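PDB 3DV9: beta-phosphoglucomutase from Bacteroides vulgatus, which probably interconverts beta-glucose 1-phosphate and glucose 6-phosphate as a magnesium-dependent phosphoglucomutase of the haloacid dehalogenase (HAD) superfamily. Local coordinates for residues Trp45-Ile48 against Met49-Gly53. Residues are numbered along the deposited sequence; the frame is centred on the assembly and turned at random.
Sequences WHKI and MKRFG
Ile48 CD1 lies over one face of the Arg51 guanidinium, 3.4 Å from Arg51 CZ and offset toward the rim, while Lys47 CE sits near that group's plane at its edge. The Trp45 and Phe52 rings are each met at an edge, in plane: Met49 CG stands 3.9 Å from Trp45 CE3, and Ile48 O comes within 3.2 Å of Phe52 CD2. Ile48 CG2, anti to the backbone N, lies alongside the Phe52 ring, 4.0 Å from CD2, the two side chains pointing the same way. Ile48 thus divides its branches, CD1 going to Arg51 and CG2 to Phe52. An alanine at Phe52 lacks the ring, and is likely to leave Ile48 CG2 without its aromatic neighbour and a gap beside Ile93 of helix 87-101. The Lys47 and Arg51 charges stay apart, NZ to NH2 being 5.2 Å; Glu100 forms a salt bridge with Lys47 and a long, weak ion pair with Arg51. Four i to i+4 bonds, Met49 N to Trp45 O (2.9 Å, 162° at the hydrogen) through Phe52 N to Ile48 O (3.1 Å), set the helical register that brings residues three and four apart alongside each other. Gly53, at positive phi (86°), closes helix 38-51 as the C-prime residue of a Schellman motif, with Phe54 N bonded to Met49 O and Gly53 N to Lys50 O (3.0 Å). Helix 38-51 packs on helix 87-101, through Ile48 on Ala96 and Phe52 on Ile93, consistent with the helical cap domain of beta-phosphoglucomutase-like HAD enzymes.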
loop_
_atom_site.group_PDB
_atom_site.type_symbol
_atom_site.label_atom_id
_atom_site.label_comp_id
_atom_site.label_asym_id
_atom_site.label_seq_id
_atom_site.Cartn_x
_atom_site.Cartn_y
_atom_site.Cartn_z
ATOM N N TRP A 45 -15.589 -4.095 6.914
ATOM C CA TRP A 45 -14.994 -4.157 8.245
ATOM C C TRP A 45 -15.973 -3.555 9.250
ATOM O O TRP A 45 -16.201 -4.137 10.319
ATOM C CB TRP A 45 -13.690 -3.386 8.325
ATOM C CG TRP A 45 -12.501 -4.205 8.052
ATOM C CD1 TRP A 45 -11.672 -4.123 6.951
ATOM C CD2 TRP A 45 -11.976 -5.257 8.869
ATOM N NE1 TRP A 45 -10.658 -5.039 7.056
ATOM C CE2 TRP A 45 -10.818 -5.749 8.223
ATOM C CE3 TRP A 45 -12.365 -5.823 10.096
ATOM C CZ2 TRP A 45 -10.050 -6.801 8.757
ATOM C CZ3 TRP A 45 -11.595 -6.840 10.633
ATOM C CH2 TRP A 45 -10.459 -7.332 9.959
ATOM N N HIS A 46 -16.539 -2.395 8.912
ATOM C CA HIS A 46 -17.427 -1.690 9.833
ATOM C C HIS A 46 -18.637 -2.566 10.216
ATOM O O HIS A 46 -18.986 -2.722 11.412
ATOM C CB HIS A 46 -17.925 -0.387 9.213
ATOM C CG HIS A 46 -19.068 0.199 9.971
ATOM N ND1 HIS A 46 -18.929 0.696 11.247
ATOM C CD2 HIS A 46 -20.376 0.312 9.659
ATOM C CE1 HIS A 46 -20.104 1.115 11.679
ATOM N NE2 HIS A 46 -21.001 0.874 10.743
ATOM N N LYS A 47 -19.264 -3.132 9.191
ATOM C CA LYS A 47 -20.471 -3.931 9.345
ATOM C C LYS A 47 -20.221 -5.248 10.085
ATOM O O LYS A 47 -21.017 -5.625 10.950
ATOM C CB LYS A 47 -21.075 -4.184 7.965
ATOM C CG LYS A 47 -22.351 -5.020 7.937
ATOM C CD LYS A 47 -22.826 -5.158 6.500
ATOM C CE LYS A 47 -23.909 -6.192 6.374
ATOM N NZ LYS A 47 -24.674 -5.930 5.126
ATOM N N ILE A 48 -19.122 -5.938 9.746
ATOM C CA ILE A 48 -18.798 -7.208 10.373
ATOM C C ILE A 48 -18.377 -7.028 11.843
ATOM O O ILE A 48 -18.766 -7.792 12.712
ATOM C CB ILE A 48 -17.723 -7.964 9.556
ATOM C CG1 ILE A 48 -18.305 -8.417 8.220
ATOM C CG2 ILE A 48 -17.123 -9.143 10.363
ATOM C CD1 ILE A 48 -19.765 -8.876 8.312
HETATM N N MSE A 49 -17.554 -6.029 12.107
HETATM C CA MSE A 49 -17.202 -5.677 13.479
HETATM C C MSE A 49 -18.440 -5.385 14.315
HETATM O O MSE A 49 -18.532 -5.840 15.453
HETATM C CB MSE A 49 -16.220 -4.492 13.495
HETATM C CG MSE A 49 -14.806 -4.917 13.025
HETATM SE SE MSE A 49 -13.972 -6.213 14.241
HETATM C CE MSE A 49 -13.263 -4.979 15.569
ATOM N N LYS A 50 -19.400 -4.662 13.735
ATOM C CA LYS A 50 -20.688 -4.366 14.417
ATOM C C LYS A 50 -21.440 -5.656 14.779
ATOM O O LYS A 50 -21.983 -5.777 15.893
ATOM C CB LYS A 50 -21.566 -3.453 13.543
ATOM C CG LYS A 50 -22.855 -2.999 14.198
ATOM C CD LYS A 50 -23.597 -2.049 13.258
ATOM C CE LYS A 50 -24.955 -1.567 13.799
ATOM N NZ LYS A 50 -24.893 -0.278 14.568
ATOM N N ARG A 51 -21.450 -6.613 13.848
ATOM C CA ARG A 51 -22.108 -7.896 14.039
ATOM C C ARG A 51 -21.506 -8.668 15.218
ATOM O O ARG A 51 -22.217 -9.405 15.910
ATOM C CB ARG A 51 -21.981 -8.759 12.777
ATOM C CG ARG A 51 -22.771 -10.037 12.854
ATOM C CD ARG A 51 -22.474 -10.924 11.639
ATOM N NE ARG A 51 -22.903 -10.200 10.431
ATOM C CZ ARG A 51 -22.559 -10.544 9.191
ATOM N NH1 ARG A 51 -21.769 -11.584 8.980
ATOM N NH2 ARG A 51 -22.993 -9.809 8.155
ATOM N N PHE A 52 -20.195 -8.534 15.409
ATOM C CA PHE A 52 -19.474 -9.173 16.523
ATOM C C PHE A 52 -19.458 -8.307 17.807
ATOM O O PHE A 52 -18.813 -8.628 18.785
ATOM C CB PHE A 52 -18.065 -9.548 16.077
ATOM C CG PHE A 52 -18.011 -10.789 15.242
ATOM C CD1 PHE A 52 -17.658 -12.016 15.820
ATOM C CD2 PHE A 52 -18.300 -10.745 13.870
ATOM C CE1 PHE A 52 -17.603 -13.170 15.066
ATOM C CE2 PHE A 52 -18.249 -11.923 13.082
ATOM C CZ PHE A 52 -17.889 -13.125 13.676
ATOM N N GLY A 53 -20.205 -7.216 17.804
ATOM C CA GLY A 53 -20.362 -6.383 19.003
ATOM C C GLY A 53 -19.281 -5.331 19.211
ATOM O O GLY A 53 -19.169 -4.774 20.293
#